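Local coordinates for cyclic UMP-AMP synthase (Rhodothermus marinus SG0.5JP17-172, PDB 6E0K), which makes the cyclic dinucleotide second messenger 3',3'-cUAMP from UTP and ATP as the signalling enzyme of a CBASS antiphage defence system, at residues V64-S69 with C133-K138; F214-L219 with R251-Q256; K21-S26 with V121-L126. All coordinates share one frame; numbering follows the deposited sequence.

Contact 1 of 3, residues V64-S69 with C133-K138; sequences VVQLNS and CIQYRK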
loop_
_atom_site.group_PDB
_atom_site.type_symbol
_atom_site.label_atom_id
_atom_site.label_comp_id
_atom_site.label_asym_id
_atom_site.label_seq_id
_atom_site.Cartn_x
_atom_site.Cartn_y
_atom_site.Cartn_z
ATOM N N VAL A 64 5.721 2.200 9.211
ATOM C CA VAL A 64 4.610 2.352 10.147
ATOM C C VAL A 64 5.152 2.247 11.570
ATOM O O VAL A 64 5.831 1.275 11.911
ATOM C CB VAL A 64 3.533 1.282 9.908
ATOM C CG1 VAL A 64 2.362 1.520 10.857
ATOM C CG2 VAL A 64 3.047 1.304 8.467
ATOM N N VAL A 65 4.843 3.242 12.397
ATOM C CA VAL A 65 5.201 3.246 13.811
ATOM C C VAL A 65 3.886 3.183 14.578
ATOM O O VAL A 65 3.128 4.163 14.606
ATOM C CB VAL A 65 6.036 4.482 14.165
ATOM C CG1 VAL A 65 6.264 4.568 15.657
ATOM C CG2 VAL A 65 7.385 4.395 13.449
ATOM N N GLN A 66 3.577 2.022 15.150
ATOM C CA GLN A 66 2.226 1.722 15.625
ATOM C C GLN A 66 2.234 1.425 17.117
ATOM O O GLN A 66 2.929 0.509 17.575
ATOM C CB GLN A 66 1.637 0.545 14.844
ATOM C CG GLN A 66 0.278 0.102 15.386
ATOM C CD GLN A 66 -0.398 -0.918 14.491
ATOM O OE1 GLN A 66 -0.362 -0.798 13.260
ATOM N NE2 GLN A 66 -1.045 -1.912 15.095
ATOM N N LEU A 67 1.443 2.188 17.873
ATOM C CA LEU A 67 1.287 1.946 19.301
ATOM C C LEU A 67 0.240 0.865 19.514
ATOM O O LEU A 67 -0.865 0.953 18.969
ATOM C CB LEU A 67 0.867 3.234 20.006
ATOM C CG LEU A 67 0.758 3.119 21.516
ATOM C CD1 LEU A 67 2.132 2.895 22.095
ATOM C CD2 LEU A 67 0.087 4.360 22.106
ATOM N N ASN A 68 0.586 -0.163 20.295
ATOM C CA ASN A 68 -0.317 -1.281 20.551
ATOM C C ASN A 68 -0.727 -1.426 22.004
ATOM O O ASN A 68 -1.492 -2.344 22.324
ATOM C CB ASN A 68 0.322 -2.592 20.079
ATOM C CG ASN A 68 0.395 -2.683 18.582
ATOM O OD1 ASN A 68 -0.599 -2.437 17.903
ATOM N ND2 ASN A 68 1.565 -3.034 18.052
ATOM N N SER A 69 -0.256 -0.558 22.892
ATOM C CA SER A 69 -0.646 -0.682 24.290
ATOM C C SER A 69 -2.054 -0.170 24.529
ATOM O O SER A 69 -2.659 -0.478 25.560
ATOM C CB SER A 69 0.348 0.074 25.166
ATOM O OG SER A 69 0.359 1.447 24.807
ATOM N N CYS A 133 0.812 5.962 14.225
ATOM C CA CYS A 133 -0.576 5.519 14.337
ATOM C C CYS A 133 -0.774 4.710 15.608
ATOM O O CYS A 133 0.179 4.292 16.258
ATOM C CB CYS A 133 -0.992 4.697 13.117
ATOM S SG CYS A 133 0.028 3.235 12.807
ATOM N N ILE A 134 -2.043 4.502 15.962
ATOM C CA ILE A 134 -2.421 3.655 17.085
ATOM C C ILE A 134 -3.260 2.505 16.543
ATOM O O ILE A 134 -3.993 2.653 15.559
ATOM C CB ILE A 134 -3.187 4.457 18.160
ATOM C CG1 ILE A 134 -2.272 5.507 18.793
ATOM C CG2 ILE A 134 -3.737 3.533 19.234
ATOM C CD1 ILE A 134 -2.952 6.286 19.882
ATOM N N GLN A 135 -3.116 1.341 17.163
ATOM C CA GLN A 135 -3.920 0.184 16.791
ATOM C C GLN A 135 -5.398 0.564 16.767
ATOM O O GLN A 135 -5.875 1.279 17.643
ATOM C CB GLN A 135 -3.682 -0.940 17.799
ATOM C CG GLN A 135 -4.410 -2.233 17.497
ATOM C CD GLN A 135 -4.226 -3.241 18.618
ATOM O OE1 GLN A 135 -5.189 -3.665 19.250
ATOM N NE2 GLN A 135 -2.975 -3.606 18.888
ATOM N N TYR A 136 -6.103 0.118 15.731
ATOM C CA TYR A 136 -7.539 0.328 15.597
ATOM C C TYR A 136 -8.214 -1.035 15.564
ATOM O O TYR A 136 -7.772 -1.927 14.836
ATOM C CB TYR A 136 -7.867 1.107 14.318
ATOM C CG TYR A 136 -9.344 1.397 14.175
ATOM C CD1 TYR A 136 -9.905 2.506 14.782
ATOM C CD2 TYR A 136 -10.174 0.553 13.442
ATOM C CE1 TYR A 136 -11.272 2.788 14.654
ATOM C CE2 TYR A 136 -11.521 0.817 13.314
ATOM C CZ TYR A 136 -12.068 1.933 13.918
ATOM O OH TYR A 136 -13.407 2.185 13.774
ATOM N N ARG A 137 -9.257 -1.206 16.369
ATOM C CA ARG A 137 -10.019 -2.448 16.393
ATOM C C ARG A 137 -11.416 -2.181 15.856
ATOM O O ARG A 137 -12.176 -1.404 16.447
ATOM C CB ARG A 137 -10.105 -3.010 17.814
ATOM C CG ARG A 137 -8.754 -3.416 18.390
ATOM C CD ARG A 137 -8.953 -4.135 19.720
ATOM N NE ARG A 137 -7.684 -4.426 20.382
ATOM C CZ ARG A 137 -7.583 -5.066 21.541
ATOM N NH1 ARG A 137 -8.673 -5.489 22.172
ATOM N NH2 ARG A 137 -6.382 -5.282 22.073
ATOM N N LYS A 138 -11.764 -2.854 14.762
ATOM C CA LYS A 138 -13.103 -2.791 14.205
ATOM C C LYS A 138 -13.875 -3.993 14.727
ATOM O O LYS A 138 -13.609 -5.134 14.330
ATOM C CB LYS A 138 -13.058 -2.773 12.679
ATOM C CG LYS A 138 -14.445 -2.707 12.059
ATOM C CD LYS A 138 -14.374 -2.434 10.561
ATOM C CE LYS A 138 -13.562 -3.492 9.831
ATOM N NZ LYS A 138 -13.634 -3.270 8.349
HETATM O O HOH W 1 -3.792 -3.505 22.241
#
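Strands 64-68 and 133-138 are parallel neighbours in the central mixed sheet of the nucleotidyltransferase domain. Three backbone hydrogen bonds join them. Cys133 N gives to Val65 O at 3.0 Å, Leu67 N to Cys133 O, and Gln135 N to Leu67 O, so Cys133 and Gln135 straddle Leu67 in the parallel pattern. The strand directions diverge by 57°, and the pairing ends after Leu67 and Ile134. Gln66 and Cys133 share one face of the sheet. There Cys133 SG, in the crowded position between N and the carbonyl carbon (chi1 58°), lies 3.5 Å from Val64 CG1 and 3.7 Å from Gln66 CB. Leu67 CB and Ile134 CG1 meet on the other face, which helix 92-107 covers.

Where the backbones part, side-chain amides take over. Asn68 OD1 accepts two N-H groups. Gln66 NE2 comes in on a lone pair at 2.9 Å, while Gln135 NE2 stands above the carbonyl plane at 2.8 Å. The OE1 of Gln66 is held by Tyr44, and Asn68 ND2 by Glu42, both on strand 42-45. Val64 also touches Gln46, a residue that binds UTP and ATP. The extended Gln135 chain is fixed at its far end as well. Gln135 OE1 accepts from Arg137 NE at 2.8 Å; OE1 lies in the plane of the guanidinium, and the N-H arrives nearly along the C=O axis.

Contact 2 of 3, residues F214-L219 with R251-Q256; sequences FLECLL and RCQNGQ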
loop_
_atom_site.group_PDB
_atom_site.type_symbol
_atom_site.label_atom_id
_atom_site.label_comp_id
_atom_site.label_asym_id
_atom_site.label_seq_id
_atom_site.Cartn_x
_atom_site.Cartn_y
_atom_site.Cartn_z
ATOM N N PHE A 214 -3.657 1.451 -5.978
ATOM C CA PHE A 214 -4.882 1.104 -6.698
ATOM C C PHE A 214 -4.637 -0.018 -7.699
ATOM O O PHE A 214 -5.500 -0.883 -7.906
ATOM C CB PHE A 214 -5.438 2.332 -7.418
ATOM C CG PHE A 214 -5.959 3.406 -6.507
ATOM C CD1 PHE A 214 -6.457 3.100 -5.252
ATOM C CD2 PHE A 214 -5.951 4.730 -6.922
ATOM C CE1 PHE A 214 -6.944 4.100 -4.422
ATOM C CE2 PHE A 214 -6.427 5.736 -6.102
ATOM C CZ PHE A 214 -6.928 5.418 -4.849
ATOM N N LEU A 215 -3.458 -0.025 -8.328
ATOM C CA LEU A 215 -3.157 -1.074 -9.299
ATOM C C LEU A 215 -3.022 -2.426 -8.608
ATOM O O LEU A 215 -3.525 -3.434 -9.117
ATOM C CB LEU A 215 -1.883 -0.722 -10.075
ATOM C CG LEU A 215 -1.417 -1.755 -11.094
ATOM C CD1 LEU A 215 -2.501 -2.026 -12.116
ATOM C CD2 LEU A 215 -0.135 -1.258 -11.755
ATOM N N GLU A 216 -2.368 -2.463 -7.437
ATOM C CA GLU A 216 -2.294 -3.707 -6.667
ATOM C C GLU A 216 -3.682 -4.202 -6.304
ATOM O O GLU A 216 -3.995 -5.390 -6.462
ATOM C CB GLU A 216 -1.456 -3.512 -5.395
ATOM C CG GLU A 216 0.019 -3.332 -5.677
ATOM C CD GLU A 216 0.917 -3.460 -4.445
ATOM O OE1 GLU A 216 0.497 -3.969 -3.366
ATOM O OE2 GLU A 216 2.068 -3.013 -4.565
ATOM N N CYS A 217 -4.536 -3.298 -5.819
ATOM C CA CYS A 217 -5.893 -3.691 -5.458
ATOM C C CYS A 217 -6.668 -4.193 -6.669
ATOM O O CYS A 217 -7.429 -5.161 -6.566
ATOM C CB CYS A 217 -6.631 -2.518 -4.802
ATOM S SG CYS A 217 -5.998 -2.060 -3.165
ATOM N N LEU A 218 -6.497 -3.544 -7.826
ATOM C CA LEU A 218 -7.190 -3.987 -9.030
ATOM C C LEU A 218 -6.791 -5.413 -9.381
ATOM O O LEU A 218 -7.645 -6.276 -9.624
ATOM C CB LEU A 218 -6.877 -3.037 -10.190
ATOM C CG LEU A 218 -7.595 -3.338 -11.506
ATOM C CD1 LEU A 218 -9.063 -2.906 -11.405
ATOM C CD2 LEU A 218 -6.903 -2.643 -12.680
ATOM N N LEU A 219 -5.485 -5.686 -9.366
ATOM C CA LEU A 219 -5.001 -7.018 -9.717
ATOM C C LEU A 219 -5.361 -8.059 -8.665
ATOM O O LEU A 219 -5.531 -9.245 -8.999
ATOM C CB LEU A 219 -3.484 -6.960 -9.921
ATOM C CG LEU A 219 -3.097 -6.096 -11.128
ATOM C CD1 LEU A 219 -1.587 -5.822 -11.151
ATOM C CD2 LEU A 219 -3.546 -6.723 -12.454
ATOM N N ARG A 251 -12.978 -5.157 -4.078
ATOM C CA ARG A 251 -12.538 -4.818 -2.740
ATOM C C ARG A 251 -11.036 -4.600 -2.774
ATOM O O ARG A 251 -10.329 -5.183 -3.598
ATOM C CB ARG A 251 -12.890 -5.932 -1.754
ATOM C CG ARG A 251 -14.369 -6.247 -1.718
ATOM C CD ARG A 251 -15.087 -5.236 -0.869
ATOM N NE ARG A 251 -14.869 -5.511 0.545
ATOM C CZ ARG A 251 -15.243 -4.707 1.533
ATOM N NH1 ARG A 251 -15.851 -3.555 1.269
ATOM N NH2 ARG A 251 -15.003 -5.056 2.793
ATOM N N CYS A 252 -10.555 -3.743 -1.885
ATOM C CA CYS A 252 -9.122 -3.571 -1.749
ATOM C C CYS A 252 -8.477 -4.860 -1.255
ATOM O O CYS A 252 -9.135 -5.745 -0.702
ATOM C CB CYS A 252 -8.815 -2.423 -0.793
ATOM S SG CYS A 252 -9.212 -0.814 -1.545
ATOM N N GLN A 253 -7.164 -4.950 -1.465
ATOM C CA GLN A 253 -6.419 -6.134 -1.050
ATOM C C GLN A 253 -6.529 -6.376 0.452
ATOM O O GLN A 253 -6.435 -7.527 0.898
ATOM C CB GLN A 253 -4.959 -5.991 -1.484
ATOM C CG GLN A 253 -4.062 -7.186 -1.172
ATOM C CD GLN A 253 -2.776 -7.137 -1.978
ATOM O OE1 GLN A 253 -2.817 -7.186 -3.207
ATOM N NE2 GLN A 253 -1.647 -7.052 -1.305
ATOM N N ASN A 254 -6.735 -5.322 1.251
ATOM C CA ASN A 254 -6.890 -5.524 2.692
ATOM C C ASN A 254 -8.200 -6.209 3.069
ATOM O O ASN A 254 -8.367 -6.566 4.238
ATOM C CB ASN A 254 -6.750 -4.202 3.471
ATOM C CG ASN A 254 -7.813 -3.154 3.111
ATOM O OD1 ASN A 254 -8.939 -3.476 2.752
ATOM N ND2 ASN A 254 -7.444 -1.889 3.240
ATOM N N GLY A 255 -9.121 -6.396 2.122
ATOM C CA GLY A 255 -10.390 -7.042 2.390
ATOM C C GLY A 255 -11.403 -6.195 3.130
ATOM O O GLY A 255 -12.496 -6.697 3.448
ATOM N N GLN A 256 -11.090 -4.931 3.414
ATOM C CA GLN A 256 -11.960 -4.075 4.218
ATOM C C GLN A 256 -12.632 -2.965 3.429
ATOM O O GLN A 256 -13.796 -2.647 3.691
ATOM C CB GLN A 256 -11.174 -3.434 5.367
ATOM C CG GLN A 256 -10.370 -4.389 6.210
ATOM C CD GLN A 256 -11.150 -5.614 6.615
ATOM O OE1 GLN A 256 -12.241 -5.526 7.191
ATOM N NE2 GLN A 256 -10.597 -6.780 6.302
HETATM O O HOH W 2 0.670 -6.739 -3.009
#
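Helix 212-220 meets a type I beta turn, Cys252 to Gly255, in the long loop between helices 231-244 and 269-285. Cys217 carries the contact. Its SG is anti to the carbonyl carbon (chi1 -69°) and reaches across to the start of the turn. There it accepts a hydrogen bond from Gln253 N at 3.5 Å, nearly straight at 167°. The same sulfur lies against Cys252 CB at 3.7 Å. The two sulfurs, Cys217 SG and Cys252 SG, are 3.8 Å apart, so they touch without a disulfide.

The turn is closed by Gly255 N giving to Cys252 O. An Asx turn overlaps its second half, with Asn254 OD1 accepting from Gln256 N at 2.7 Å. Both turns shape a loop packed on the helical part of the enzyme, beside the ATP site: the Glu216 side chain lies about 4 Å from that of Lys194, which binds ATP.

Gln253 extends its chain from the turn toward Glu216. The polar ends do not meet directly. Water 2 donates to Glu216 OE1 at 2.8 Å and accepts from Gln253 NE2 at 2.9 Å. Both buried groups have further partners. Glu216 OE2 bonds Thr53 OG1 and Glu216 OE1 bonds His171 NE2, while Gln253 OE1 bonds Tyr186 OH. Asn221 ND2 joins the two backbones by bonding both Cys217 O and Arg251 O.

Contact 3 of 3, residues K21-S26 with V121-L126; sequences KKTHES and VETTYL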
loop_
_atom_site.group_PDB
_atom_site.type_symbol
_atom_site.label_atom_id
_atom_site.label_comp_id
_atom_site.label_asym_id
_atom_site.label_seq_id
_atom_site.Cartn_x
_atom_site.Cartn_y
_atom_site.Cartn_z
ATOM N N LYS A 21 15.423 -2.134 3.651
ATOM C CA LYS A 21 15.428 -2.883 4.904
ATOM C C LYS A 21 16.295 -2.201 5.958
ATOM O O LYS A 21 15.907 -2.119 7.128
ATOM C CB LYS A 21 15.889 -4.320 4.655
ATOM C CG LYS A 21 14.769 -5.186 4.046
ATOM C CD LYS A 21 15.245 -6.585 3.672
ATOM C CE LYS A 21 14.117 -7.385 3.036
ATOM N NZ LYS A 21 14.596 -8.664 2.438
ATOM N N LYS A 22 17.445 -1.664 5.559
ATOM C CA LYS A 22 18.291 -0.958 6.518
ATOM C C LYS A 22 17.646 0.333 6.985
ATOM O O LYS A 22 17.875 0.753 8.128
ATOM C CB LYS A 22 19.657 -0.644 5.909
ATOM C CG LYS A 22 20.453 -1.860 5.495
ATOM C CD LYS A 22 20.646 -2.792 6.638
ATOM C CE LYS A 22 21.577 -2.203 7.667
ATOM N NZ LYS A 22 22.202 -3.293 8.459
ATOM N N THR A 23 16.853 0.978 6.123
ATOM C CA THR A 23 16.104 2.159 6.549
ATOM C C THR A 23 15.128 1.794 7.654
ATOM O O THR A 23 15.022 2.488 8.676
ATOM C CB THR A 23 15.368 2.770 5.350
ATOM O OG1 THR A 23 16.315 3.085 4.324
ATOM C CG2 THR A 23 14.617 4.050 5.747
ATOM N N HIS A 24 14.411 0.688 7.465
ATOM C CA HIS A 24 13.512 0.169 8.491
ATOM C C HIS A 24 14.262 -0.099 9.796
ATOM O O HIS A 24 13.839 0.336 10.883
ATOM C CB HIS A 24 12.858 -1.101 7.935
ATOM C CG HIS A 24 11.987 -1.824 8.906
ATOM N ND1 HIS A 24 11.698 -3.166 8.781
ATOM C CD2 HIS A 24 11.291 -1.386 9.984
ATOM C CE1 HIS A 24 10.883 -3.530 9.756
ATOM N NE2 HIS A 24 10.633 -2.471 10.506
ATOM N N GLU A 25 15.399 -0.795 9.700
ATOM C CA GLU A 25 16.176 -1.118 10.891
ATOM C C GLU A 25 16.703 0.142 11.558
ATOM O O GLU A 25 16.785 0.204 12.786
ATOM C CB GLU A 25 17.329 -2.055 10.522
ATOM C CG GLU A 25 16.849 -3.405 9.989
ATOM C CD GLU A 25 17.979 -4.290 9.479
ATOM O OE1 GLU A 25 19.160 -3.894 9.591
ATOM O OE2 GLU A 25 17.679 -5.391 8.966
ATOM N N SER A 26 17.020 1.169 10.766
ATOM C CA SER A 26 17.466 2.440 11.339
ATOM C C SER A 26 16.367 3.114 12.158
ATOM O O SER A 26 16.610 3.547 13.292
ATOM C CB SER A 26 17.948 3.367 10.221
ATOM O OG SER A 26 18.414 4.599 10.749
ATOM N N VAL A 121 11.658 11.454 7.493
ATOM C CA VAL A 121 12.948 11.274 8.139
ATOM C C VAL A 121 13.994 10.997 7.074
ATOM O O VAL A 121 13.827 10.075 6.269
ATOM C CB VAL A 121 12.907 10.121 9.157
ATOM C CG1 VAL A 121 14.259 9.957 9.812
ATOM C CG2 VAL A 121 11.794 10.356 10.189
ATOM N N GLU A 122 15.064 11.790 7.068
ATOM C CA GLU A 122 16.234 11.514 6.232
ATOM C C GLU A 122 17.185 10.620 7.025
ATOM O O GLU A 122 17.854 11.092 7.946
ATOM C CB GLU A 122 16.923 12.815 5.829
ATOM C CG GLU A 122 15.996 13.805 5.138
ATOM C CD GLU A 122 15.355 13.234 3.894
ATOM O OE1 GLU A 122 16.083 12.596 3.095
ATOM O OE2 GLU A 122 14.124 13.418 3.724
ATOM N N THR A 123 17.235 9.334 6.679
ATOM C CA THR A 123 18.191 8.427 7.307
ATOM C C THR A 123 19.486 8.393 6.497
ATOM O O THR A 123 19.613 9.021 5.445
ATOM C CB THR A 123 17.635 7.004 7.453
ATOM O OG1 THR A 123 17.711 6.302 6.198
ATOM C CG2 THR A 123 16.168 6.998 7.966
ATOM N N THR A 124 20.473 7.645 6.996
ATOM C CA THR A 124 21.703 7.421 6.242
ATOM C C THR A 124 21.542 6.393 5.132
ATOM O O THR A 124 22.515 6.106 4.427
ATOM C CB THR A 124 22.822 6.955 7.166
ATOM O OG1 THR A 124 22.402 5.738 7.798
ATOM C CG2 THR A 124 23.108 8.010 8.218
ATOM N N TYR A 125 20.340 5.830 4.970
ATOM C CA TYR A 125 20.053 4.884 3.913
ATOM C C TYR A 125 19.113 5.583 2.944
ATOM O O TYR A 125 19.584 6.386 2.111
ATOM C CB TYR A 125 19.504 3.589 4.525
ATOM C CG TYR A 125 20.524 2.928 5.425
ATOM C CD1 TYR A 125 21.577 2.211 4.870
ATOM C CD2 TYR A 125 20.436 3.027 6.808
ATOM C CE1 TYR A 125 22.525 1.606 5.675
ATOM C CE2 TYR A 125 21.385 2.426 7.623
ATOM C CZ TYR A 125 22.427 1.712 7.040
ATOM O OH TYR A 125 23.385 1.091 7.821
ATOM N N LEU A 126 17.808 5.349 3.009
ATOM C CA LEU A 126 16.822 6.059 2.207
ATOM C C LEU A 126 15.965 6.982 3.060
ATOM O O LEU A 126 15.892 6.836 4.284
ATOM C CB LEU A 126 15.899 5.069 1.477
ATOM C CG LEU A 126 16.588 4.380 0.304
ATOM C CD1 LEU A 126 15.822 3.131 -0.068
ATOM C CD2 LEU A 126 16.694 5.321 -0.885
HETATM O O HOH W 3 20.402 5.831 9.633
#
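Helix 18-32 packs here on the loop that leads from strand 119-122 to strand 127-138, an antiparallel connection in the nucleotidyltransferase sheet. An ST turn shapes this loop: Thr123 OG1 accepts from Tyr125 N at 2.9 Å. The same hydroxyl donates to Leu126 O at 2.7 Å, so it holds the two residues at the far end of the bend, Tyr125 and Leu126.

Lys22 comes first along the helix. Its CB sits over the centre of the Tyr125 ring, 3.5 Å from the centroid and 7° off the normal, a CH-pi contact. The chain then bends at chi2 and chi3. CE passes near Tyr125 OH, and NZ turns back to its own helix, where it forms a weak salt bridge with Glu25 OE1. The ring thus lies against the root of the lysine, while the amine turns to Glu25.

Thr23 follows and is buried. Its OG1, anti to the carbonyl carbon (chi1 -57°), accepts from Leu126 N at 3.0 Å with an N-H...O angle of 157°. It is also hydrogen-bonded to Thr19 O, one helical turn back. The CG2 branch lies against the Thr123 side chain and Leu126 O. Thr23 and Leu126 both also rest on Val61 of strand 61-68.

Ser26 closes the contact. Its CB is at the edge of the Tyr125 ring. Its OG, anti to the backbone N, is hydrogen-bonded to Tyr107 OH of helix 92-107 and to water 3 at 2.6 Å; that water also bonds Thr124 OG1.

Overall arrangement
Contacts 1 and 2 are buried, while contact 3 is only partly so, with Tyr125 exposed. Contacts 1 and 3 share one sheet: strands 119-122 and 127-138 are neighbours in it and follow each other in the chain. Their centres are about 22 Å apart, and their segments alternate in sequence. Contact 2 belongs to the helical part and comes later in the chain. It meets contact 1 through a probable hydrogen bond from Lys138 NZ to Gln256 OE1. The chemistry follows the setting: strand pairing and linked amides in contact 1, a sulfur acceptor and a bridging water in contact 2, hydroxyls and an aromatic face in contact 3.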